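Local coordinates for carboxylesterase (Uncultured bacterium, PDB 5GMX), which hydrolyses carboxylic esters as a family VIII carboxylesterase related to serine beta-lactamases and also shows activity toward oxyimino cephalosporins, at residues N199-G204 against R273-V278; V172-T177 against G184-E189; G346-A351 against R378-A383; P13-V18 against F36-E41. All coordinates share one frame; numbering follows the deposited sequence.

Contact 1: residues N199-G204 against R273-V278; sequences NDYYIG and RGIAKV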
loop_
_atom_site.group_PDB
_atom_site.type_symbol
_atom_site.label_atom_id
_atom_site.label_comp_id
_atom_site.label_asym_id
_atom_site.label_seq_id
_atom_site.Cartn_x
_atom_site.Cartn_y
_atom_site.Cartn_z
ATOM N N ASN A 199 -11.166 11.201 2.689
ATOM C CA ASN A 199 -10.685 11.960 3.833
ATOM C C ASN A 199 -9.810 11.129 4.770
ATOM O O ASN A 199 -9.317 11.645 5.772
ATOM C CB ASN A 199 -11.861 12.545 4.615
ATOM C CG ASN A 199 -12.799 11.471 5.132
ATOM O OD1 ASN A 199 -13.085 10.486 4.439
ATOM N ND2 ASN A 199 -13.251 11.631 6.371
ATOM N N ASP A 200 -9.619 9.849 4.458
ATOM C CA ASP A 200 -8.899 8.966 5.369
ATOM C C ASP A 200 -7.702 8.254 4.707
ATOM O O ASP A 200 -7.087 7.379 5.318
ATOM C CB ASP A 200 -9.847 7.927 5.975
ATOM C CG ASP A 200 -10.680 8.487 7.137
ATOM O OD1 ASP A 200 -10.177 9.349 7.904
ATOM O OD2 ASP A 200 -11.838 8.042 7.300
ATOM N N TYR A 201 -7.383 8.615 3.467
ATOM C CA TYR A 201 -6.143 8.150 2.835
ATOM C C TYR A 201 -5.684 9.103 1.735
ATOM O O TYR A 201 -6.411 9.360 0.770
ATOM C CB TYR A 201 -6.296 6.735 2.259
ATOM C CG TYR A 201 -4.965 6.024 2.148
ATOM C CD1 TYR A 201 -4.099 6.278 1.094
ATOM C CD2 TYR A 201 -4.565 5.125 3.109
ATOM C CE1 TYR A 201 -2.866 5.644 1.003
ATOM C CE2 TYR A 201 -3.334 4.484 3.027
ATOM C CZ TYR A 201 -2.492 4.741 1.976
ATOM O OH TYR A 201 -1.271 4.085 1.916
ATOM N N TYR A 202 -4.457 9.593 1.874
ATOM C CA TYR A 202 -3.887 10.563 0.946
ATOM C C TYR A 202 -2.534 10.102 0.394
ATOM O O TYR A 202 -1.716 9.542 1.116
ATOM C CB TYR A 202 -3.681 11.921 1.631
ATOM C CG TYR A 202 -4.918 12.558 2.222
ATOM C CD1 TYR A 202 -5.414 12.154 3.456
ATOM C CD2 TYR A 202 -5.573 13.595 1.560
ATOM C CE1 TYR A 202 -6.549 12.748 3.999
ATOM C CE2 TYR A 202 -6.696 14.197 2.104
ATOM C CZ TYR A 202 -7.179 13.768 3.318
ATOM O OH TYR A 202 -8.298 14.368 3.870
ATOM N N ILE A 203 -2.307 10.360 -0.886
ATOM C CA ILE A 203 -0.972 10.275 -1.453
ATOM C C ILE A 203 -0.617 11.678 -1.899
ATOM O O ILE A 203 -1.117 12.158 -2.917
ATOM C CB ILE A 203 -0.891 9.279 -2.618
ATOM C CG1 ILE A 203 -1.350 7.890 -2.155
ATOM C CG2 ILE A 203 0.540 9.216 -3.163
ATOM C CD1 ILE A 203 -1.574 6.908 -3.286
ATOM N N GLY A 204 0.220 12.346 -1.109
ATOM C CA GLY A 204 0.399 13.780 -1.240
ATOM C C GLY A 204 -0.611 14.438 -0.318
ATOM O O GLY A 204 -1.779 14.590 -0.676
ATOM N N ARG A 273 -9.406 2.998 8.850
ATOM C CA ARG A 273 -10.708 3.159 8.205
ATOM C C ARG A 273 -10.587 3.361 6.691
ATOM O O ARG A 273 -11.323 2.737 5.925
ATOM C CB ARG A 273 -11.481 4.329 8.827
ATOM C CG ARG A 273 -12.876 4.535 8.230
ATOM C CD ARG A 273 -13.703 5.528 9.051
ATOM N NE ARG A 273 -12.950 6.745 9.293
ATOM C CZ ARG A 273 -12.503 7.134 10.483
ATOM N NH1 ARG A 273 -12.759 6.417 11.572
ATOM N NH2 ARG A 273 -11.803 8.253 10.582
ATOM N N GLY A 274 -9.666 4.221 6.256
ATOM C CA GLY A 274 -9.475 4.463 4.831
ATOM C C GLY A 274 -9.046 3.205 4.088
ATOM O O GLY A 274 -9.607 2.841 3.025
ATOM N N ILE A 275 -8.068 2.519 4.676
ATOM C CA ILE A 275 -7.541 1.274 4.128
ATOM C C ILE A 275 -8.638 0.224 4.011
ATOM O O ILE A 275 -8.794 -0.423 2.967
ATOM C CB ILE A 275 -6.399 0.723 5.000
ATOM C CG1 ILE A 275 -5.248 1.726 5.067
ATOM C CG2 ILE A 275 -5.912 -0.616 4.475
ATOM C CD1 ILE A 275 -4.199 1.369 6.117
ATOM N N ALA A 276 -9.403 0.072 5.089
ATOM C CA ALA A 276 -10.458 -0.927 5.131
ATOM C C ALA A 276 -11.570 -0.605 4.148
ATOM O O ALA A 276 -12.243 -1.506 3.670
ATOM C CB ALA A 276 -11.031 -1.042 6.533
ATOM N N LYS A 277 -11.800 0.677 3.884
ATOM C CA LYS A 277 -12.812 1.045 2.905
ATOM C C LYS A 277 -12.381 0.642 1.502
ATOM O O LYS A 277 -13.181 0.075 0.752
ATOM C CB LYS A 277 -13.108 2.545 2.948
ATOM C CG LYS A 277 -14.067 2.931 4.071
ATOM C CD LYS A 277 -14.361 4.422 4.086
ATOM C CE LYS A 277 -15.274 4.755 5.283
ATOM N NZ LYS A 277 -15.720 6.173 5.259
ATOM N N VAL A 278 -11.128 0.932 1.143
ATOM C CA VAL A 278 -10.673 0.540 -0.198
ATOM C C VAL A 278 -10.681 -0.989 -0.360
ATOM O O VAL A 278 -11.246 -1.531 -1.334
ATOM C CB VAL A 278 -9.275 1.096 -0.513
ATOM C CG1 VAL A 278 -8.827 0.656 -1.907
ATOM C CG2 VAL A 278 -9.290 2.615 -0.421
HETATM O O HOH W 1 -13.302 7.580 5.238
#
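Asp200 and Arg273 form a salt bridge whose shortest bond runs from NE to OD2, 2.6 Å long with an N-H...O angle of 157°. The Arg273 chain is extended at first and bends at chi3 (50°), which brings NE round to OD2. OD2 sits in the guanidinium plane at its edge, whereas NE approaches from above the carboxylate plane; the planes are turned 54° apart. Arg273 NH2 adds weak bonds, one to Asp200 OD1 at 3.3 Å and one to OD2. A water donates to Asp200 OD2 at 2.6 Å and accepts from Lys277 NZ at 2.8 Å, linking the carboxylate to Lys277, one helical turn after Arg273. Alongside, Tyr201 CE2 meets Ile275 CG1 at 3.9 Å. Strand 201-202, outermost in a small three-stranded antiparallel sheet with 269-270 and 67-68, is thereby laid against the start of helix 272-283 in the beta-lactamase fold. In the second shell, Asn271 binds both Asp200 OD1 and the Gly274 amide, Asp47 pairs with Arg273 NH1, and Thr69 and Thr73 hold Tyr201 OH. The buried carboxylate thus faces a guanidinium directly and an ammonium through water, which would favour its ionised form.

Contact 2: residues V172-T177 against G184-E189; sequences VARRVT and GQLFAE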
loop_
_atom_site.group_PDB
_atom_site.type_symbol
_atom_site.label_atom_id
_atom_site.label_comp_id
_atom_site.label_asym_id
_atom_site.label_seq_id
_atom_site.Cartn_x
_atom_site.Cartn_y
_atom_site.Cartn_z
ATOM N N VAL A 172 2.935 5.029 -15.389
ATOM C CA VAL A 172 2.080 4.382 -16.388
ATOM C C VAL A 172 0.646 4.933 -16.307
ATOM O O VAL A 172 0.032 5.341 -17.336
ATOM C CB VAL A 172 2.063 2.858 -16.213
ATOM C CG1 VAL A 172 1.027 2.219 -17.131
ATOM C CG2 VAL A 172 3.444 2.296 -16.497
ATOM N N ALA A 173 0.148 4.992 -15.069
ATOM C CA ALA A 173 -1.186 5.536 -14.810
ATOM C C ALA A 173 -1.372 6.951 -15.359
ATOM O O ALA A 173 -2.411 7.259 -15.944
ATOM C CB ALA A 173 -1.474 5.520 -13.311
ATOM N N ARG A 174 -0.363 7.797 -15.165
ATOM C CA ARG A 174 -0.412 9.180 -15.606
ATOM C C ARG A 174 -0.357 9.260 -17.117
ATOM O O ARG A 174 -1.017 10.107 -17.713
ATOM C CB ARG A 174 0.742 9.992 -15.006
ATOM C CG ARG A 174 0.664 10.211 -13.511
ATOM C CD ARG A 174 1.779 11.135 -13.023
ATOM N NE ARG A 174 1.651 12.500 -13.532
ATOM C CZ ARG A 174 2.501 13.069 -14.383
ATOM N NH1 ARG A 174 3.553 12.395 -14.827
ATOM N NH2 ARG A 174 2.305 14.322 -14.791
ATOM N N ARG A 175 0.436 8.387 -17.736
ATOM C CA ARG A 175 0.581 8.432 -19.190
ATOM C C ARG A 175 -0.706 8.060 -19.905
ATOM O O ARG A 175 -1.037 8.675 -20.924
ATOM C CB ARG A 175 1.701 7.512 -19.685
ATOM C CG ARG A 175 3.103 7.918 -19.274
ATOM C CD ARG A 175 3.559 9.197 -19.940
ATOM N NE ARG A 175 4.876 9.597 -19.445
ATOM C CZ ARG A 175 5.942 9.783 -20.216
ATOM N NH1 ARG A 175 5.849 9.625 -21.535
ATOM N NH2 ARG A 175 7.096 10.146 -19.673
ATOM N N VAL A 176 -1.446 7.072 -19.396
ATOM C CA VAL A 176 -2.677 6.711 -20.113
ATOM C C VAL A 176 -3.841 7.652 -19.804
ATOM O O VAL A 176 -4.922 7.522 -20.388
ATOM C CB VAL A 176 -3.133 5.265 -19.822
ATOM C CG1 VAL A 176 -2.005 4.289 -20.134
ATOM C CG2 VAL A 176 -3.618 5.114 -18.389
ATOM N N THR A 177 -3.637 8.580 -18.873
ATOM C CA THR A 177 -4.628 9.625 -18.625
ATOM C C THR A 177 -4.079 10.998 -19.055
ATOM O O THR A 177 -4.494 12.036 -18.544
ATOM C CB THR A 177 -5.060 9.670 -17.139
ATOM O OG1 THR A 177 -3.903 9.778 -16.304
ATOM C CG2 THR A 177 -5.832 8.405 -16.765
ATOM N N GLY A 184 -1.527 10.828 -7.042
ATOM C CA GLY A 184 -2.343 11.135 -5.881
ATOM C C GLY A 184 -3.760 11.596 -6.210
ATOM O O GLY A 184 -4.725 11.218 -5.531
ATOM N N GLN A 185 -3.895 12.418 -7.246
ATOM C CA GLN A 185 -5.208 12.904 -7.653
ATOM C C GLN A 185 -6.012 11.820 -8.364
ATOM O O GLN A 185 -7.237 11.804 -8.286
ATOM C CB GLN A 185 -5.087 14.137 -8.543
ATOM C CG GLN A 185 -4.346 15.293 -7.917
ATOM C CD GLN A 185 -4.001 16.356 -8.951
ATOM O OE1 GLN A 185 -4.849 16.749 -9.760
ATOM N NE2 GLN A 185 -2.745 16.809 -8.947
ATOM N N LEU A 186 -5.334 10.953 -9.105
ATOM C CA LEU A 186 -6.004 9.809 -9.715
ATOM C C LEU A 186 -6.533 8.875 -8.631
ATOM O O LEU A 186 -7.646 8.368 -8.735
ATOM C CB LEU A 186 -5.063 9.063 -10.651
ATOM C CG LEU A 186 -4.739 9.746 -11.968
ATOM C CD1 LEU A 186 -3.588 9.017 -12.672
ATOM C CD2 LEU A 186 -5.997 9.775 -12.845
ATOM N N PHE A 187 -5.743 8.660 -7.584
ATOM C CA PHE A 187 -6.207 7.845 -6.463
ATOM C C PHE A 187 -7.400 8.520 -5.762
ATOM O O PHE A 187 -8.406 7.874 -5.474
ATOM C CB PHE A 187 -5.076 7.581 -5.465
ATOM C CG PHE A 187 -5.532 6.873 -4.218
ATOM C CD1 PHE A 187 -5.726 5.499 -4.215
ATOM C CD2 PHE A 187 -5.777 7.583 -3.052
ATOM C CE1 PHE A 187 -6.151 4.850 -3.067
ATOM C CE2 PHE A 187 -6.204 6.944 -1.905
ATOM C CZ PHE A 187 -6.393 5.574 -1.911
ATOM N N ALA A 188 -7.288 9.816 -5.497
ATOM C CA ALA A 188 -8.398 10.564 -4.902
ATOM C C ALA A 188 -9.682 10.432 -5.719
ATOM O O ALA A 188 -10.732 10.107 -5.172
ATOM C CB ALA A 188 -8.038 12.039 -4.756
ATOM N N GLU A 189 -9.589 10.661 -7.027
ATOM C CA GLU A 189 -10.781 10.762 -7.871
ATOM C C GLU A 189 -11.376 9.424 -8.279
ATOM O O GLU A 189 -12.592 9.294 -8.397
ATOM C CB GLU A 189 -10.476 11.593 -9.129
ATOM C CG GLU A 189 -10.348 13.097 -8.839
ATOM C CD GLU A 189 -9.904 13.922 -10.041
ATOM O OE1 GLU A 189 -9.669 13.335 -11.121
ATOM O OE2 GLU A 189 -9.778 15.161 -9.899
#
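Leu186 reaches across from helix 183-192 and lays its forked end against Ala173 of helix 165-175 and Thr177, in the loop that follows. The two methyls do different work. CD1 enters between the two residues, 3.7 Å from Thr177 OG1 and 4.1 Å from Ala173 CB, and it also lies 3.9 Å from the carbonyl atom Ala173 O. CD2 stays on the threonine side, 4.2 Å from Thr177 CG2. The side chains of Thr177 and Leu186 run past one another in opposite directions, their terminal atoms alongside. Leu186 has CG anti to its own carbonyl carbon (chi1 -73°), an extension that carries the fork over a gap of 8.1 Å between its CA and that of Arg174. The segments belong to consecutive helices joined by a short loop, in the helical part of the beta-lactamase fold. Helix 72-86, at whose start stand the pocket residues Ser71 and Lys74, flanks this pair: its Leu84 touches both Ala173 and Thr177, while Phe187, next to Leu186, packs on Met76 and Val80. Thr177 turns its hydroxyl back toward the preceding backbone (chi1 53°), placing OG1 2.9 Å from Ala173 O, a possible hydrogen bond. Arg174 contributes its aliphatic root, CG standing 4.5 Å from Leu186 CD1, while its guanidinium turns to a salt bridge with Glu171.

Contact 3: residues G346-A351 against R378-A383; sequences GSFGFA and RLIEAA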
loop_
_atom_site.group_PDB
_atom_site.type_symbol
_atom_site.label_atom_id
_atom_site.label_comp_id
_atom_site.label_asym_id
_atom_site.label_seq_id
_atom_site.Cartn_x
_atom_site.Cartn_y
_atom_site.Cartn_z
ATOM N N GLY A 346 4.378 -2.355 10.638
ATOM C CA GLY A 346 3.216 -3.139 11.023
ATOM C C GLY A 346 1.887 -2.823 10.348
ATOM O O GLY A 346 0.954 -3.626 10.447
ATOM N N SER A 347 1.771 -1.689 9.659
ATOM C CA SER A 347 0.494 -1.391 9.003
ATOM C C SER A 347 0.224 -2.389 7.889
ATOM O O SER A 347 1.152 -2.993 7.358
ATOM C CB SER A 347 0.458 0.041 8.456
ATOM O OG SER A 347 1.317 0.189 7.340
ATOM N N PHE A 348 -1.049 -2.582 7.550
ATOM C CA PHE A 348 -1.374 -3.445 6.418
ATOM C C PHE A 348 -2.816 -3.267 6.002
ATOM O O PHE A 348 -3.627 -2.690 6.729
ATOM C CB PHE A 348 -1.123 -4.926 6.742
ATOM C CG PHE A 348 -2.058 -5.477 7.769
ATOM C CD1 PHE A 348 -1.783 -5.339 9.115
ATOM C CD2 PHE A 348 -3.236 -6.111 7.390
ATOM C CE1 PHE A 348 -2.656 -5.834 10.063
ATOM C CE2 PHE A 348 -4.113 -6.605 8.341
ATOM C CZ PHE A 348 -3.818 -6.471 9.677
ATOM N N GLY A 349 -3.129 -3.785 4.825
ATOM C CA GLY A 349 -4.507 -3.883 4.404
ATOM C C GLY A 349 -4.653 -5.102 3.528
ATOM O O GLY A 349 -3.694 -5.466 2.825
ATOM N N PHE A 350 -5.813 -5.755 3.580
ATOM C CA PHE A 350 -6.067 -6.831 2.617
ATOM C C PHE A 350 -7.546 -7.093 2.351
ATOM O O PHE A 350 -8.435 -6.655 3.091
ATOM C CB PHE A 350 -5.378 -8.139 3.058
ATOM C CG PHE A 350 -6.021 -8.806 4.231
ATOM C CD1 PHE A 350 -7.032 -9.743 4.043
ATOM C CD2 PHE A 350 -5.621 -8.497 5.523
ATOM C CE1 PHE A 350 -7.636 -10.365 5.129
ATOM C CE2 PHE A 350 -6.224 -9.108 6.620
ATOM C CZ PHE A 350 -7.233 -10.044 6.418
ATOM N N ALA A 351 -7.786 -7.800 1.256
ATOM C CA ALA A 351 -9.113 -8.177 0.812
ATOM C C ALA A 351 -9.234 -9.691 0.655
ATOM O O ALA A 351 -8.305 -10.362 0.187
ATOM C CB ALA A 351 -9.444 -7.486 -0.496
ATOM N N ARG A 378 -3.220 -11.270 15.564
ATOM C CA ARG A 378 -4.271 -11.315 16.575
ATOM C C ARG A 378 -5.589 -10.775 16.040
ATOM O O ARG A 378 -6.661 -11.380 16.238
ATOM C CB ARG A 378 -3.848 -10.518 17.811
ATOM C CG ARG A 378 -4.758 -10.689 19.008
ATOM C CD ARG A 378 -4.200 -9.954 20.224
ATOM N NE ARG A 378 -4.546 -10.623 21.477
ATOM C CZ ARG A 378 -3.898 -10.437 22.626
ATOM N NH1 ARG A 378 -2.867 -9.603 22.678
ATOM N NH2 ARG A 378 -4.277 -11.085 23.722
ATOM N N LEU A 379 -5.511 -9.617 15.386
ATOM C CA LEU A 379 -6.714 -9.000 14.827
ATOM C C LEU A 379 -7.371 -9.867 13.760
ATOM O O LEU A 379 -8.609 -9.959 13.696
ATOM C CB LEU A 379 -6.378 -7.630 14.251
ATOM C CG LEU A 379 -6.011 -6.597 15.310
ATOM C CD1 LEU A 379 -5.332 -5.405 14.656
ATOM C CD2 LEU A 379 -7.256 -6.162 16.070
ATOM N N ILE A 380 -6.541 -10.459 12.900
ATOM C CA ILE A 380 -7.009 -11.335 11.827
ATOM C C ILE A 380 -7.684 -12.589 12.387
ATOM O O ILE A 380 -8.774 -12.991 11.933
ATOM C CB ILE A 380 -5.850 -11.754 10.885
ATOM C CG1 ILE A 380 -5.380 -10.564 10.042
ATOM C CG2 ILE A 380 -6.287 -12.863 9.956
ATOM C CD1 ILE A 380 -4.057 -10.800 9.322
ATOM N N GLU A 381 -7.051 -13.206 13.383
ATOM C CA GLU A 381 -7.646 -14.398 13.973
ATOM C C GLU A 381 -9.004 -14.061 14.604
ATOM O O GLU A 381 -10.008 -14.775 14.392
ATOM C CB GLU A 381 -6.711 -15.024 15.015
ATOM C CG GLU A 381 -7.042 -16.495 15.286
ATOM C CD GLU A 381 -6.548 -16.996 16.635
ATOM O OE1 GLU A 381 -5.377 -16.723 16.982
ATOM O OE2 GLU A 381 -7.328 -17.679 17.342
ATOM N N ALA A 382 -9.046 -12.956 15.347
ATOM C CA ALA A 382 -10.295 -12.539 15.983
ATOM C C ALA A 382 -11.377 -12.314 14.939
ATOM O O ALA A 382 -12.500 -12.771 15.094
ATOM C CB ALA A 382 -10.086 -11.286 16.807
ATOM N N ALA A 383 -11.020 -11.612 13.868
ATOM C CA ALA A 383 -11.967 -11.292 12.815
ATOM C C ALA A 383 -12.551 -12.539 12.174
ATOM O O ALA A 383 -13.748 -12.584 11.894
ATOM C CB ALA A 383 -11.310 -10.429 11.764
#
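Similar first torsions raise Phe350 (chi1 72°) and Phe348 (chi1 68°) from strand 348-352, each placing CG between the backbone N and the carbonyl carbon, toward the helix that carries Ile380. Ile380 answers with CG1 anti to its carbonyl carbon (chi1 -71°), and its CG1-CD1 arm reaches both rings. Phe350 is met more closely: its CE2 lies 3.8 Å from Ile380 CG1 and 3.9 Å from Ile380 CD1. The ring and the branched chain cross obliquely. Phe348 is touched more lightly, its CE2 lying 4.3 Å from Ile380 CD1. The rings also support each other along the strand, for Phe348 CD2 lies in the plane of the Phe350 ring at its edge, 3.9 Å from Phe350 CD2. No hydrogen bond joins the segments, and the CA atoms of Phe350 and Ile380 stay 10.3 Å apart, so long apolar side chains alone span the gap. Phe350 also meets the ring of Tyr332, nearly parallel to it. This is one face of the central antiparallel sheet of the beta-lactamase fold: strand 348-352 runs between strands 339-342 and 357-363, whose Met359 touches both Phe350 and Ile380. Helix 374-385 lies over that face beside helix 16-27, while Ala351 packs on helix 272-283.

Contact 4: residues P13-V18 against F36-E41; sequences PEFTKV and FGLAIE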
loop_
_atom_site.group_PDB
_atom_site.type_symbol
_atom_site.label_atom_id
_atom_site.label_comp_id
_atom_site.label_asym_id
_atom_site.label_seq_id
_atom_site.Cartn_x
_atom_site.Cartn_y
_atom_site.Cartn_z
ATOM N N PRO A 13 -21.970 -5.736 17.148
ATOM C CA PRO A 13 -22.033 -6.757 18.199
ATOM C C PRO A 13 -21.319 -8.059 17.836
ATOM O O PRO A 13 -20.456 -8.524 18.587
ATOM C CB PRO A 13 -23.538 -6.986 18.358
ATOM C CG PRO A 13 -24.132 -5.654 18.046
ATOM C CD PRO A 13 -23.261 -5.049 16.971
ATOM N N GLU A 14 -21.635 -8.611 16.670
ATOM C CA GLU A 14 -21.071 -9.892 16.258
ATOM C C GLU A 14 -19.549 -9.840 16.098
ATOM O O GLU A 14 -18.905 -10.879 15.980
ATOM C CB GLU A 14 -21.704 -10.362 14.945
ATOM C CG GLU A 14 -21.511 -9.407 13.771
ATOM C CD GLU A 14 -22.568 -8.312 13.676
ATOM O OE1 GLU A 14 -22.750 -7.776 12.557
ATOM O OE2 GLU A 14 -23.195 -7.970 14.708
ATOM N N PHE A 15 -18.965 -8.645 16.127
ATOM C CA PHE A 15 -17.517 -8.534 15.966
ATOM C C PHE A 15 -16.817 -8.067 17.232
ATOM O O PHE A 15 -15.680 -7.595 17.172
ATOM C CB PHE A 15 -17.176 -7.593 14.805
ATOM C CG PHE A 15 -17.423 -8.196 13.463
ATOM C CD1 PHE A 15 -16.544 -9.127 12.943
ATOM C CD2 PHE A 15 -18.545 -7.859 12.730
ATOM C CE1 PHE A 15 -16.774 -9.708 11.711
ATOM C CE2 PHE A 15 -18.779 -8.431 11.494
ATOM C CZ PHE A 15 -17.894 -9.357 10.986
ATOM N N THR A 16 -17.485 -8.243 18.373
ATOM C CA THR A 16 -16.944 -7.820 19.668
ATOM C C THR A 16 -15.552 -8.376 19.953
ATOM O O THR A 16 -14.702 -7.670 20.506
ATOM C CB THR A 16 -17.882 -8.255 20.829
ATOM O OG1 THR A 16 -19.185 -7.708 20.614
ATOM C CG2 THR A 16 -17.357 -7.781 22.180
ATOM N N LYS A 17 -15.310 -9.623 19.556
ATOM C CA LYS A 17 -14.005 -10.246 19.754
ATOM C C LYS A 17 -12.895 -9.403 19.121
ATOM O O LYS A 17 -11.835 -9.193 19.724
ATOM C CB LYS A 17 -13.998 -11.671 19.192
ATOM C CG LYS A 17 -14.895 -12.626 19.986
ATOM C CD LYS A 17 -14.980 -14.008 19.354
ATOM C CE LYS A 17 -16.296 -14.699 19.723
ATOM N NZ LYS A 17 -16.462 -14.922 21.193
ATOM N N VAL A 18 -13.163 -8.887 17.924
ATOM C CA VAL A 18 -12.189 -8.045 17.241
ATOM C C VAL A 18 -11.854 -6.851 18.117
ATOM O O VAL A 18 -10.673 -6.552 18.343
ATOM C CB VAL A 18 -12.702 -7.556 15.879
ATOM C CG1 VAL A 18 -11.643 -6.696 15.189
ATOM C CG2 VAL A 18 -13.098 -8.738 15.014
ATOM N N PHE A 36 -7.961 0.873 13.346
ATOM C CA PHE A 36 -8.337 -0.387 12.732
ATOM C C PHE A 36 -9.701 -0.280 12.051
ATOM O O PHE A 36 -10.644 0.303 12.596
ATOM C CB PHE A 36 -8.359 -1.505 13.781
ATOM C CG PHE A 36 -8.844 -2.822 13.245
ATOM C CD1 PHE A 36 -10.178 -3.187 13.368
ATOM C CD2 PHE A 36 -7.981 -3.674 12.582
ATOM C CE1 PHE A 36 -10.635 -4.384 12.845
ATOM C CE2 PHE A 36 -8.429 -4.881 12.067
ATOM C CZ PHE A 36 -9.751 -5.239 12.205
ATOM N N GLY A 37 -9.817 -0.875 10.874
ATOM C CA GLY A 37 -11.090 -0.938 10.182
ATOM C C GLY A 37 -11.370 -2.337 9.661
ATOM O O GLY A 37 -10.451 -3.105 9.344
ATOM N N LEU A 38 -12.653 -2.674 9.597
ATOM C CA LEU A 38 -13.091 -3.938 9.039
ATOM C C LEU A 38 -14.394 -3.735 8.275
ATOM O O LEU A 38 -15.378 -3.205 8.809
ATOM C CB LEU A 38 -13.261 -4.994 10.137
ATOM C CG LEU A 38 -13.743 -6.392 9.706
ATOM C CD1 LEU A 38 -12.667 -7.147 8.960
ATOM C CD2 LEU A 38 -14.214 -7.222 10.899
ATOM N N ALA A 39 -14.381 -4.127 7.007
ATOM C CA ALA A 39 -15.554 -4.059 6.154
ATOM C C ALA A 39 -16.030 -5.461 5.807
ATOM O O ALA A 39 -15.229 -6.349 5.513
ATOM C CB ALA A 39 -15.265 -3.262 4.887
ATOM N N ILE A 40 -17.341 -5.656 5.873
ATOM C CA ILE A 40 -17.969 -6.912 5.500
ATOM C C ILE A 40 -19.093 -6.619 4.509
ATOM O O ILE A 40 -19.932 -5.737 4.745
ATOM C CB ILE A 40 -18.527 -7.670 6.733
ATOM C CG1 ILE A 40 -17.398 -8.037 7.694
ATOM C CG2 ILE A 40 -19.236 -8.956 6.309
ATOM C CD1 ILE A 40 -16.481 -9.126 7.154
ATOM N N GLU A 41 -19.068 -7.333 3.388
ATOM C CA GLU A 41 -20.110 -7.247 2.369
ATOM C C GLU A 41 -20.434 -5.813 1.966
ATOM O O GLU A 41 -21.590 -5.461 1.796
ATOM C CB GLU A 41 -21.378 -7.956 2.859
ATOM C CG GLU A 41 -21.200 -9.465 2.997
ATOM C CD GLU A 41 -22.475 -10.202 3.390
ATOM O OE1 GLU A 41 -23.578 -9.616 3.279
ATOM O OE2 GLU A 41 -22.370 -11.385 3.789
#
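Pro13 O, two residues before Phe15, accepts two bonds from Thr16, one from the backbone N at 3.0 Å and a short one from OG1 at 2.5 Å. The hydroxyl lies in the carbonyl plane, on a lone pair, at a C=O...donor angle of 136°. This double grip ties the short 3-10 turn at residues 13-14 to the beginning of helix 16-27, with Phe15 at the N-cap position. The helix lies across the antiparallel sheet of the beta-lactamase fold, and the contact joins its first turn to strand 33-40. Phe36, Leu38 and Ile40 alternate along the strand to present side chains on the helix-facing side. Phe15, with CG anti to its carbonyl carbon (chi1 -74°), projects its ring onto the last two. Leu38 puts CD2 over one face of that ring in a CH-pi contact, 4.0 Å from the centroid of the Phe15 ring and 29° off the normal. At the far end of the ring, Phe15 CZ meets Ile40 CG1 at 3.6 Å, an oblique touch. Val45 and Val46 of the adjoining strand 43-51 also pack on Phe15, and Cys386 meets it near the chain's end. One turn along the helix, Val18 crosses Phe36 at about a right angle. There CG1, anti to the Val18 backbone N, does the touching: it stands 3.8 Å from Phe36 CZ and only 3.4 Å from Phe36 CE1.

In the fold
From the N terminus, contact 4 comes first, closing the short path from helix 16-27 back to strand 33-40. Contact 2 follows within the helical region, closing the short loop between helices 165-175 and 183-192, and contact 1 spans a longer excursion, 69 residues at its closest ends, to bring strand 201-202 to helix 272-283. Contact 3 closes last, joining strand 348-352 to helix 374-385. All four lie in series; none nests or crosses. Contacts 3 and 4 share one face of the sheet, where Val18 touches Ala383. Helix 272-283 packs on the other face through Ala276 against Gly37 and Ile275 against Gly349, and Phe187 against Tyr201 links contacts 1 and 2.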